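Local coordinates for 2-dehydro-3-deoxy-D-arabinonate dehydratase (Sulfolobus solfataricus, PDB 2Q18), which dehydrates 2-dehydro-3-deoxy-D-arabinonate to 2,5-dioxopentanoate, a metal-dependent step in the pentose oxidation pathway that leads from D-arabinonate to 2-oxoglutarate, at residues Leu3-Val7 with Ile51-Leu56; Arg123-His127 with Cys188-Pro192; Val111-Ile115 with Tyr239-Asp243. The contacts are given in a common frame with arbitrary orientation. Numbering follows the deposited sequence.

Interaction 1. Residues Leu3-Val7 with Ile51-Leu56; sequences LFRVV and IDYQSL
One phenylalanine carries most of this contact: Phe4, in the p rotamer (chi1 63°), reaches from an extended strand, 3-7, to the first turn of a helix and has more of its surface covered across the contact than any other residue. Its ring meets that of Tyr53 (chi1 t) obliquely, centroids 5.0 Å apart and planes at 37°, with Tyr53 CD1 over one face, 3.6 Å from Phe4 CE1. At the ring edge Ile51 CG2 lies 4.1 Å from Phe4 CZ. Leu56 CD1 touches both Phe4 CE2 and Val6 CG1, each at 3.8 Å. Alternation along the strand sends CB of Phe4 and Val6 toward the helix and CB of Leu3 and Arg5 away. Backbones stay apart (CA-CA 9.0 Å for Phe4-Tyr53, 9.1 Å for Val6-Leu56), so side chains alone bridge the gap. Asp52, centre of an inverse gamma turn, N-caps the helix (Ser55 N to Asp52 OD1, 3.3 Å); Ser55 OG also bonds Asp52 OD2 (2.7 Å), and Leu56 N to Asp52 O (2.9 Å) begins the main-chain helix. Tyr15 of strand 11-17 also meets the Phe4 ring, and Val193 of strand 188-195 touches Phe4 and Tyr53: apolar packing of helix 53-59 on the sheet at strand 2-8.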
ATOM      1  N   LEU A   3      -1.124  21.218 -17.779  1.00 29.48           N
ATOM      2  CA  LEU A   3      -1.559  20.045 -17.048  1.00 28.73           C
ATOM      3  C   LEU A   3      -2.832  20.325 -16.256  1.00 27.08           C
ATOM      4  O   LEU A   3      -2.920  21.323 -15.543  1.00 25.48           O
ATOM      5  CB  LEU A   3      -0.420  19.608 -16.123  1.00 29.49           C
ATOM      6  CG  LEU A   3      -0.539  18.395 -15.213  1.00 34.09           C
ATOM      7  CD1 LEU A   3       0.828  17.730 -15.095  1.00 34.07           C
ATOM      8  CD2 LEU A   3      -1.037  18.841 -13.848  1.00 38.26           C
ATOM      9  N   PHE A   4      -3.813  19.440 -16.395  1.00 25.49           N
ATOM     10  CA  PHE A   4      -5.023  19.507 -15.584  1.00 24.77           C
ATOM     11  C   PHE A   4      -5.385  18.139 -15.016  1.00 24.39           C
ATOM     12  O   PHE A   4      -4.807  17.123 -15.405  1.00 23.49           O
ATOM     13  CB  PHE A   4      -6.198  20.158 -16.346  1.00 24.84           C
ATOM     14  CG  PHE A   4      -6.660  19.402 -17.575  1.00 23.36           C
ATOM     15  CD1 PHE A   4      -5.976  19.516 -18.785  1.00 24.41           C
ATOM     16  CD2 PHE A   4      -7.815  18.623 -17.531  1.00 23.27           C
ATOM     17  CE1 PHE A   4      -6.413  18.838 -19.927  1.00 25.11           C
ATOM     18  CE2 PHE A   4      -8.267  17.945 -18.668  1.00 25.62           C
ATOM     19  CZ  PHE A   4      -7.563  18.052 -19.867  1.00 24.88           C
ATOM     20  N   ARG A   5      -6.326  18.124 -14.079  1.00 23.43           N
ATOM     21  CA  ARG A   5      -6.730  16.888 -13.426  1.00 23.09           C
ATOM     22  C   ARG A   5      -8.236  16.881 -13.220  1.00 23.35           C
ATOM     23  O   ARG A   5      -8.844  17.917 -12.916  1.00 22.54           O
ATOM     24  CB  ARG A   5      -5.991  16.717 -12.088  1.00 22.45           C
ATOM     25  CG  ARG A   5      -6.146  15.338 -11.425  1.00 22.40           C
ATOM     26  CD  ARG A   5      -5.259  15.205 -10.182  1.00 22.38           C
ATOM     27  NE  ARG A   5      -5.600  16.185  -9.151  1.00 21.76           N
ATOM     28  CZ  ARG A   5      -5.285  16.073  -7.865  1.00 23.45           C
ATOM     29  NH1 ARG A   5      -4.610  15.017  -7.426  1.00 22.86           N
ATOM     30  NH2 ARG A   5      -5.646  17.022  -7.013  1.00 22.09           N
ATOM     31  N   VAL A   6      -8.832  15.709 -13.412  1.00 23.21           N
ATOM     32  CA  VAL A   6     -10.249  15.505 -13.149  1.00 23.44           C
ATOM     33  C   VAL A   6     -10.423  14.463 -12.056  1.00 24.72           C
ATOM     34  O   VAL A   6      -9.545  13.619 -11.841  1.00 24.07           O
ATOM     35  CB  VAL A   6     -11.040  15.063 -14.426  1.00 24.07           C
ATOM     36  CG1 VAL A   6     -10.808  16.040 -15.577  1.00 22.40           C
ATOM     37  CG2 VAL A   6     -10.672  13.631 -14.850  1.00 23.45           C
ATOM     38  N   VAL A   7     -11.552  14.541 -11.360  1.00 25.04           N
ATOM     39  CA  VAL A   7     -11.979  13.479 -10.462  1.00 26.40           C
ATOM     40  C   VAL A   7     -13.138  12.742 -11.144  1.00 27.18           C
ATOM     41  O   VAL A   7     -14.035  13.365 -11.724  1.00 27.17           O
ATOM     42  CB  VAL A   7     -12.326  14.012  -9.032  1.00 26.99           C
ATOM     43  CG1 VAL A   7     -13.489  15.015  -9.064  1.00 27.95           C
ATOM     44  CG2 VAL A   7     -12.615  12.862  -8.066  1.00 26.77           C
ATOM     45  N   ILE A  51     -11.995  13.957 -24.620  1.00 33.68           N
ATOM     46  CA  ILE A  51     -11.817  14.792 -23.437  1.00 33.62           C
ATOM     47  C   ILE A  51     -11.914  16.240 -23.901  1.00 34.20           C
ATOM     48  O   ILE A  51     -10.992  16.772 -24.533  1.00 34.94           O
ATOM     49  CB  ILE A  51     -10.468  14.525 -22.695  1.00 33.68           C
ATOM     50  CG1 ILE A  51     -10.309  13.035 -22.339  1.00 33.06           C
ATOM     51  CG2 ILE A  51     -10.339  15.416 -21.453  1.00 32.52           C
ATOM     52  CD1 ILE A  51     -11.429  12.446 -21.482  1.00 35.40           C
ATOM     53  N   ASP A  52     -13.045  16.863 -23.603  1.00 33.89           N
ATOM     54  CA  ASP A  52     -13.326  18.209 -24.072  1.00 33.62           C
ATOM     55  C   ASP A  52     -12.824  19.229 -23.053  1.00 32.75           C
ATOM     56  O   ASP A  52     -13.564  19.664 -22.168  1.00 32.41           O
ATOM     57  CB  ASP A  52     -14.825  18.372 -24.350  1.00 34.20           C
ATOM     58  CG  ASP A  52     -15.153  19.643 -25.127  1.00 36.62           C
ATOM     59  OD1 ASP A  52     -14.284  20.538 -25.259  1.00 36.47           O
ATOM     60  OD2 ASP A  52     -16.303  19.751 -25.596  1.00 39.63           O
ATOM     61  N   TYR A  53     -11.554  19.597 -23.200  1.00 32.06           N
ATOM     62  CA  TYR A  53     -10.870  20.518 -22.292  1.00 32.40           C
ATOM     63  C   TYR A  53     -11.567  21.881 -22.185  1.00 32.34           C
ATOM     64  O   TYR A  53     -11.800  22.379 -21.079  1.00 31.29           O
ATOM     65  CB  TYR A  53      -9.410  20.672 -22.731  1.00 31.47           C
ATOM     66  CG  TYR A  53      -8.641  21.811 -22.093  1.00 32.19           C
ATOM     67  CD1 TYR A  53      -8.310  21.790 -20.733  1.00 29.27           C
ATOM     68  CD2 TYR A  53      -8.216  22.899 -22.861  1.00 30.92           C
ATOM     69  CE1 TYR A  53      -7.589  22.835 -20.153  1.00 29.74           C
ATOM     70  CE2 TYR A  53      -7.493  23.945 -22.293  1.00 31.27           C
ATOM     71  CZ  TYR A  53      -7.181  23.905 -20.940  1.00 31.22           C
ATOM     72  OH  TYR A  53      -6.469  24.942 -20.379  1.00 30.96           O
ATOM     73  N   GLN A  54     -11.915  22.467 -23.331  1.00 33.00           N
ATOM     74  CA  GLN A  54     -12.606  23.763 -23.352  1.00 33.62           C
ATOM     75  C   GLN A  54     -13.948  23.720 -22.628  1.00 32.97           C
ATOM     76  O   GLN A  54     -14.281  24.653 -21.903  1.00 33.67           O
ATOM     77  CB  GLN A  54     -12.776  24.294 -24.781  1.00 34.60           C
ATOM     78  CG  GLN A  54     -11.465  24.674 -25.484  1.00 37.27           C
ATOM     79  CD  GLN A  54     -10.685  25.792 -24.786  1.00 40.52           C
ATOM     80  OE1 GLN A  54      -9.460  25.855 -24.894  1.00 43.03           O
ATOM     81  NE2 GLN A  54     -11.389  26.676 -24.081  1.00 39.72           N
ATOM     82  N   SER A  55     -14.699  22.631 -22.805  1.00 32.74           N
ATOM     83  CA  SER A  55     -15.958  22.437 -22.078  1.00 33.30           C
ATOM     84  C   SER A  55     -15.751  22.274 -20.578  1.00 32.55           C
ATOM     85  O   SER A  55     -16.530  22.810 -19.789  1.00 33.18           O
ATOM     86  CB  SER A  55     -16.741  21.239 -22.611  1.00 33.48           C
ATOM     87  OG  SER A  55     -17.321  21.529 -23.866  1.00 38.49           O
ATOM     88  N   LEU A  56     -14.718  21.522 -20.191  1.00 31.47           N
ATOM     89  CA  LEU A  56     -14.371  21.357 -18.773  1.00 30.56           C
ATOM     90  C   LEU A  56     -14.074  22.698 -18.114  1.00 28.86           C
ATOM     91  O   LEU A  56     -14.500  22.939 -16.989  1.00 29.94           O
ATOM     92  CB  LEU A  56     -13.173  20.413 -18.586  1.00 29.96           C
ATOM     93  CG  LEU A  56     -13.405  18.901 -18.614  1.00 31.58           C
ATOM     94  CD1 LEU A  56     -12.063  18.174 -18.524  1.00 30.30           C
ATOM     95  CD2 LEU A  56     -14.338  18.446 -17.492  1.00 28.43           C
TER

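Interaction 2. Residues Arg123-His127 with Cys188-Pro192; sequences RCVGH and CAFGP
A short, weakly bonded strand at 124-125 runs parallel to the start of strand 188-195, the segments' end-to-end directions 28° apart, with Val125 opposite Ala189 (CA-CA 4.7 Å). Val125 supplies both ends of the ladder: its N donates to Cys188 O (2.8 Å, 155° at the hydrogen) and its O accepts from Phe190 N (3.2 Å, 151°). Cys124 CA and Ala189 CA add CA-H...O contacts to the same oxygens. Further along, the two backbones part, and a water accepts from His127 N (2.9 Å) and donates to Phe190 O (2.8 Å). After a cis peptide, Pro192 CB lies over the His127 ring (chi1 t), 4.0 Å from its centroid (CH-pi). Cys124 SG and Cys188 SG touch at 3.7 Å on one sheet face, without a disulfide, Val125 CG2 and Ala189 CB at 3.7 Å on the other; Cys124 CB lies at the Phe190 ring edge, 4.0 Å from Phe190 CE2. Other partners satisfy His127 NE2 (Leu57 O), His127 ND1 (Ile283 N), Gly126 N (Glu129 OE1) and Cys124 O (Lys69 NZ). Arg123, buried, leads away: NH1 to Glu75 (salt bridge), NE to Asn244, both of a neighbouring subunit, and NH1 to Thr120 OG1. This parallel pairing lies in the core of the FAH-family fold, the Cys188 side chain about 6 Å from that of Asp164, a Mg(2+) ligand; strand 156-167 flanks 188-192, strand 114-119 packs on both cysteines and strand 280-288 on Ala189 and His127.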
ATOM      1  N   ARG A 123      -6.842  22.116   2.429  1.00 23.83           N
ATOM      2  CA  ARG A 123      -7.406  23.455   2.607  1.00 23.72           C
ATOM      3  C   ARG A 123      -7.499  24.211   1.276  1.00 24.22           C
ATOM      4  O   ARG A 123      -8.011  25.330   1.231  1.00 25.94           O
ATOM      5  CB  ARG A 123      -6.592  24.261   3.629  1.00 22.20           C
ATOM      6  CG  ARG A 123      -6.739  23.780   5.081  1.00 22.94           C
ATOM      7  CD  ARG A 123      -5.919  24.661   6.021  1.00 22.98           C
ATOM      8  NE  ARG A 123      -6.078  24.297   7.430  1.00 22.67           N
ATOM      9  CZ  ARG A 123      -5.344  23.388   8.072  1.00 22.50           C
ATOM     10  NH1 ARG A 123      -4.395  22.717   7.434  1.00 21.24           N
ATOM     11  NH2 ARG A 123      -5.572  23.137   9.360  1.00 21.88           N
ATOM     12  N   CYS A 124      -7.005  23.597   0.202  1.00 23.10           N
ATOM     13  CA  CYS A 124      -7.065  24.185  -1.134  1.00 23.57           C
ATOM     14  C   CYS A 124      -8.234  23.624  -1.935  1.00 24.20           C
ATOM     15  O   CYS A 124      -8.660  22.488  -1.715  1.00 23.60           O
ATOM     16  CB  CYS A 124      -5.777  23.912  -1.907  1.00 23.80           C
ATOM     17  SG  CYS A 124      -4.280  24.529  -1.125  1.00 26.27           S
ATOM     18  N   VAL A 125      -8.736  24.433  -2.869  1.00 23.43           N
ATOM     19  CA  VAL A 125      -9.763  23.997  -3.816  1.00 22.95           C
ATOM     20  C   VAL A 125      -9.307  24.337  -5.225  1.00 22.89           C
ATOM     21  O   VAL A 125      -8.306  25.040  -5.405  1.00 22.62           O
ATOM     22  CB  VAL A 125     -11.156  24.636  -3.520  1.00 23.52           C
ATOM     23  CG1 VAL A 125     -11.578  24.371  -2.076  1.00 21.65           C
ATOM     24  CG2 VAL A 125     -11.158  26.128  -3.821  1.00 21.90           C
ATOM     25  N   GLY A 126     -10.024  23.822  -6.217  1.00 22.69           N
ATOM     26  CA  GLY A 126      -9.675  24.049  -7.609  1.00 23.23           C
ATOM     27  C   GLY A 126     -10.743  24.787  -8.398  1.00 24.16           C
ATOM     28  O   GLY A 126     -11.723  25.286  -7.837  1.00 23.28           O
ATOM     29  N   HIS A 127     -10.516  24.870  -9.704  1.00 24.34           N
ATOM     30  CA  HIS A 127     -11.451  25.452 -10.659  1.00 25.86           C
ATOM     31  C   HIS A 127     -12.852  24.865 -10.485  1.00 25.33           C
ATOM     32  O   HIS A 127     -13.025  23.644 -10.467  1.00 25.02           O
ATOM     33  CB  HIS A 127     -10.925  25.201 -12.073  1.00 25.23           C
ATOM     34  CG  HIS A 127     -11.653  25.952 -13.144  1.00 28.48           C
ATOM     35  ND1 HIS A 127     -11.679  27.329 -13.206  1.00 27.67           N
ATOM     36  CD2 HIS A 127     -12.352  25.513 -14.219  1.00 25.96           C
ATOM     37  CE1 HIS A 127     -12.379  27.706 -14.262  1.00 29.52           C
ATOM     38  NE2 HIS A 127     -12.794  26.623 -14.896  1.00 28.02           N
ATOM     39  N   CYS A 188      -7.873  28.908  -0.100  1.00 23.58           N
ATOM     40  CA  CYS A 188      -6.922  28.903  -1.193  1.00 23.36           C
ATOM     41  C   CYS A 188      -7.478  28.173  -2.415  1.00 23.18           C
ATOM     42  O   CYS A 188      -8.037  27.085  -2.282  1.00 23.40           O
ATOM     43  CB  CYS A 188      -5.647  28.198  -0.701  1.00 24.64           C
ATOM     44  SG  CYS A 188      -4.338  28.189  -1.860  1.00 29.36           S
ATOM     45  N   ALA A 189      -7.313  28.765  -3.601  1.00 22.94           N
ATOM     46  CA  ALA A 189      -7.725  28.127  -4.854  1.00 22.87           C
ATOM     47  C   ALA A 189      -6.660  28.277  -5.921  1.00 22.56           C
ATOM     48  O   ALA A 189      -5.989  29.303  -5.982  1.00 23.70           O
ATOM     49  CB  ALA A 189      -9.037  28.715  -5.353  1.00 22.89           C
ATOM     50  N   PHE A 190      -6.509  27.265  -6.774  1.00 22.27           N
ATOM     51  CA  PHE A 190      -5.532  27.352  -7.860  1.00 22.34           C
ATOM     52  C   PHE A 190      -5.876  26.505  -9.077  1.00 22.27           C
ATOM     53  O   PHE A 190      -6.615  25.529  -8.985  1.00 22.38           O
ATOM     54  CB  PHE A 190      -4.098  27.059  -7.364  1.00 22.12           C
ATOM     55  CG  PHE A 190      -3.842  25.612  -7.029  1.00 22.62           C
ATOM     56  CD1 PHE A 190      -3.241  24.766  -7.960  1.00 21.98           C
ATOM     57  CD2 PHE A 190      -4.179  25.104  -5.780  1.00 20.66           C
ATOM     58  CE1 PHE A 190      -2.994  23.422  -7.651  1.00 21.54           C
ATOM     59  CE2 PHE A 190      -3.940  23.763  -5.466  1.00 23.02           C
ATOM     60  CZ  PHE A 190      -3.348  22.925  -6.405  1.00 21.83           C
ATOM     61  N   GLY A 191      -5.307  26.891 -10.214  1.00 23.32           N
ATOM     62  CA  GLY A 191      -5.569  26.238 -11.484  1.00 24.31           C
ATOM     63  C   GLY A 191      -5.970  27.255 -12.540  1.00 25.31           C
ATOM     64  O   GLY A 191      -5.568  28.419 -12.461  1.00 25.85           O
ATOM     65  N   PRO A 192      -6.772  26.830 -13.539  1.00 25.03           N
ATOM     66  CA  PRO A 192      -7.296  25.469 -13.716  1.00 24.88           C
ATOM     67  C   PRO A 192      -6.236  24.490 -14.219  1.00 24.59           C
ATOM     68  O   PRO A 192      -6.467  23.277 -14.228  1.00 24.71           O
ATOM     69  CB  PRO A 192      -8.407  25.641 -14.763  1.00 24.57           C
ATOM     70  CG  PRO A 192      -8.078  26.895 -15.490  1.00 26.16           C
ATOM     71  CD  PRO A 192      -7.232  27.755 -14.595  1.00 25.19           C
TER
HETATM   72  O   HOH W   1      -8.022  23.867 -10.698  1.00 22.84           O

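Interaction 3. Residues Val111-Ile115 with Tyr239-Asp243; sequences VRPEI and YLIRD
Tyr239 (chi1 m, -77°) lays one face of its ring over Pro113: Pro113 CD stands 3.5 Å from the ring centroid and 10° off the normal, a close CH-pi contact. Near the plane of the same ring, at its edge, lies Arg112 NH2, 3.7 Å from Tyr239 CD2. Tyr239 CE2 in turn sits over one face of the Arg112 guanidinium. Deeper in, Ile115 CG1 touches Tyr239 CB at 4.2 Å and Ile115 CG2 touches Leu240 CD1 at 4.1 Å; Ile115 and Leu240 make the closest backbone approach, CA-CA 6.5 Å. Val111-Pro113 is loop leading into the weakly bonded start of strand 114-119, and Tyr239 and Leu240 lie in the C-terminal turn of helix 233-241. Arg112 NH1 and Arg242 NH1 lie 4.1 Å apart, like charges reconciled by Asp136 of a neighbouring subunit, which forms salt bridges with both. Pro113 lies about 8 Å from the substrate-binding Ile81, between side chains. The contact thus joins a helix end to a strand entrance within the FAH-family fold, at a subunit interface of the homotetramer.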
ATOM      1  N   VAL A 111      15.591  44.081   3.136  1.00 40.07           N
ATOM      2  CA  VAL A 111      16.216  43.020   2.339  1.00 38.70           C
ATOM      3  C   VAL A 111      15.400  41.721   2.407  1.00 36.58           C
ATOM      4  O   VAL A 111      15.315  40.992   1.421  1.00 36.62           O
ATOM      5  CB  VAL A 111      17.719  42.760   2.715  1.00 39.43           C
ATOM      6  CG1 VAL A 111      18.568  44.024   2.504  1.00 40.37           C
ATOM      7  CG2 VAL A 111      17.867  42.250   4.140  1.00 41.53           C
ATOM      8  N   ARG A 112      14.801  41.458   3.568  1.00 34.47           N
ATOM      9  CA  ARG A 112      14.034  40.233   3.805  1.00 34.03           C
ATOM     10  C   ARG A 112      12.563  40.399   3.406  1.00 33.41           C
ATOM     11  O   ARG A 112      11.852  41.220   3.992  1.00 33.18           O
ATOM     12  CB  ARG A 112      14.131  39.800   5.276  1.00 32.68           C
ATOM     13  CG  ARG A 112      13.405  38.482   5.585  1.00 33.39           C
ATOM     14  CD  ARG A 112      13.486  38.100   7.061  1.00 33.47           C
ATOM     15  NE  ARG A 112      14.871  37.932   7.506  1.00 34.31           N
ATOM     16  CZ  ARG A 112      15.589  36.819   7.367  1.00 33.17           C
ATOM     17  NH1 ARG A 112      16.842  36.788   7.808  1.00 32.54           N
ATOM     18  NH2 ARG A 112      15.067  35.739   6.797  1.00 29.88           N
ATOM     19  N   PRO A 113      12.105  39.614   2.415  1.00 33.36           N
ATOM     20  CA  PRO A 113      10.701  39.648   2.005  1.00 33.14           C
ATOM     21  C   PRO A 113       9.794  38.940   3.012  1.00 32.92           C
ATOM     22  O   PRO A 113      10.280  38.201   3.874  1.00 32.96           O
ATOM     23  CB  PRO A 113      10.710  38.884   0.677  1.00 33.05           C
ATOM     24  CG  PRO A 113      11.833  37.915   0.816  1.00 33.89           C
ATOM     25  CD  PRO A 113      12.887  38.648   1.618  1.00 33.51           C
ATOM     26  N   GLU A 114       8.488  39.175   2.903  1.00 32.52           N
ATOM     27  CA  GLU A 114       7.517  38.448   3.706  1.00 32.64           C
ATOM     28  C   GLU A 114       7.268  37.069   3.099  1.00 32.30           C
ATOM     29  O   GLU A 114       7.013  36.948   1.899  1.00 32.95           O
ATOM     30  CB  GLU A 114       6.202  39.220   3.799  1.00 32.84           C
ATOM     31  CG  GLU A 114       5.160  38.546   4.686  1.00 34.35           C
ATOM     32  CD  GLU A 114       3.756  39.052   4.438  1.00 36.01           C
ATOM     33  OE1 GLU A 114       3.476  39.511   3.314  1.00 39.77           O
ATOM     34  OE2 GLU A 114       2.933  38.985   5.370  1.00 36.06           O
ATOM     35  N   ILE A 115       7.363  36.039   3.936  1.00 31.72           N
ATOM     36  CA  ILE A 115       7.064  34.657   3.549  1.00 30.66           C
ATOM     37  C   ILE A 115       6.170  34.067   4.634  1.00 29.79           C
ATOM     38  O   ILE A 115       6.503  34.141   5.818  1.00 29.57           O
ATOM     39  CB  ILE A 115       8.364  33.798   3.433  1.00 31.38           C
ATOM     40  CG1 ILE A 115       9.284  34.292   2.301  1.00 30.87           C
ATOM     41  CG2 ILE A 115       8.048  32.299   3.286  1.00 32.21           C
ATOM     42  CD1 ILE A 115       8.747  34.115   0.880  1.00 33.88           C
ATOM     43  N   TYR A 239      14.361  32.847   0.075  1.00 28.16           N
ATOM     44  CA  TYR A 239      13.989  32.991   1.483  1.00 27.95           C
ATOM     45  C   TYR A 239      13.021  31.908   1.971  1.00 27.15           C
ATOM     46  O   TYR A 239      13.012  31.575   3.159  1.00 27.37           O
ATOM     47  CB  TYR A 239      13.449  34.398   1.768  1.00 29.09           C
ATOM     48  CG  TYR A 239      14.545  35.440   1.875  1.00 29.21           C
ATOM     49  CD1 TYR A 239      15.105  36.015   0.731  1.00 28.44           C
ATOM     50  CD2 TYR A 239      15.037  35.835   3.119  1.00 31.27           C
ATOM     51  CE1 TYR A 239      16.122  36.969   0.829  1.00 30.71           C
ATOM     52  CE2 TYR A 239      16.054  36.786   3.228  1.00 30.86           C
ATOM     53  CZ  TYR A 239      16.590  37.346   2.081  1.00 31.11           C
ATOM     54  OH  TYR A 239      17.595  38.281   2.187  1.00 34.37           O
ATOM     55  N   LEU A 240      12.218  31.365   1.056  1.00 26.15           N
ATOM     56  CA  LEU A 240      11.321  30.252   1.378  1.00 26.08           C
ATOM     57  C   LEU A 240      12.097  29.004   1.807  1.00 25.69           C
ATOM     58  O   LEU A 240      11.790  28.402   2.837  1.00 25.74           O
ATOM     59  CB  LEU A 240      10.406  29.913   0.188  1.00 24.83           C
ATOM     60  CG  LEU A 240       9.593  28.610   0.295  1.00 25.80           C
ATOM     61  CD1 LEU A 240       8.663  28.636   1.503  1.00 23.20           C
ATOM     62  CD2 LEU A 240       8.809  28.326  -0.983  1.00 25.36           C
ATOM     63  N   ILE A 241      13.098  28.629   1.012  1.00 25.81           N
ATOM     64  CA  ILE A 241      13.807  27.361   1.213  1.00 26.57           C
ATOM     65  C   ILE A 241      14.981  27.440   2.193  1.00 27.19           C
ATOM     66  O   ILE A 241      15.544  26.405   2.568  1.00 27.52           O
ATOM     67  CB  ILE A 241      14.256  26.719  -0.135  1.00 26.79           C
ATOM     68  CG1 ILE A 241      15.362  27.546  -0.807  1.00 26.71           C
ATOM     69  CG2 ILE A 241      13.049  26.522  -1.057  1.00 24.80           C
ATOM     70  CD1 ILE A 241      16.009  26.864  -2.011  1.00 26.74           C
ATOM     71  N   ARG A 242      15.333  28.652   2.621  1.00 27.22           N
ATOM     72  CA  ARG A 242      16.443  28.846   3.560  1.00 28.01           C
ATOM     73  C   ARG A 242      16.197  28.124   4.881  1.00 27.95           C
ATOM     74  O   ARG A 242      15.268  28.468   5.616  1.00 28.03           O
ATOM     75  CB  ARG A 242      16.696  30.332   3.821  1.00 27.51           C
ATOM     76  CG  ARG A 242      17.863  30.589   4.771  1.00 30.02           C
ATOM     77  CD  ARG A 242      18.105  32.066   4.980  1.00 32.14           C
ATOM     78  NE  ARG A 242      18.650  32.713   3.787  1.00 32.10           N
ATOM     79  CZ  ARG A 242      18.951  34.008   3.714  1.00 33.23           C
ATOM     80  NH1 ARG A 242      18.757  34.800   4.762  1.00 30.57           N
ATOM     81  NH2 ARG A 242      19.442  34.509   2.589  1.00 33.65           N
ATOM     82  N   ASP A 243      17.040  27.127   5.165  1.00 27.30           N
ATOM     83  CA  ASP A 243      16.937  26.295   6.371  1.00 27.42           C
ATOM     84  C   ASP A 243      15.563  25.628   6.513  1.00 26.93           C
ATOM     85  O   ASP A 243      15.164  25.217   7.606  1.00 25.59           O
ATOM     86  CB  ASP A 243      17.286  27.113   7.624  1.00 28.02           C
ATOM     87  CG  ASP A 243      18.696  27.689   7.571  1.00 30.28           C
ATOM     88  OD1 ASP A 243      19.598  27.020   7.021  1.00 32.22           O
ATOM     89  OD2 ASP A 243      18.898  28.810   8.078  1.00 34.03           O
TER

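Overall arrangement
Interactions 1 and 2 touch, Phe4 CB lying 3.8 Å from Pro192 O, and rest on neighbouring strands, 2-8 and 188-195, of the sheet that interaction 3 also reaches through strand 114-119. Interaction 2 is the most central, about 7 Å from the chain's centre, against about 18 and 19 Å for interactions 1 and 3, which lie on opposite sides of it with centres about 35 Å apart. Chemistry follows place: backbone hydrogen bonds and a bridging water join interaction 2, apolar side chains alone join strand to helix in buried interaction 1. Interactions 2 and 3 both cross a subunit boundary through arginine, but in partly buried interaction 3 two arginines share one Asp136 of a neighbouring subunit.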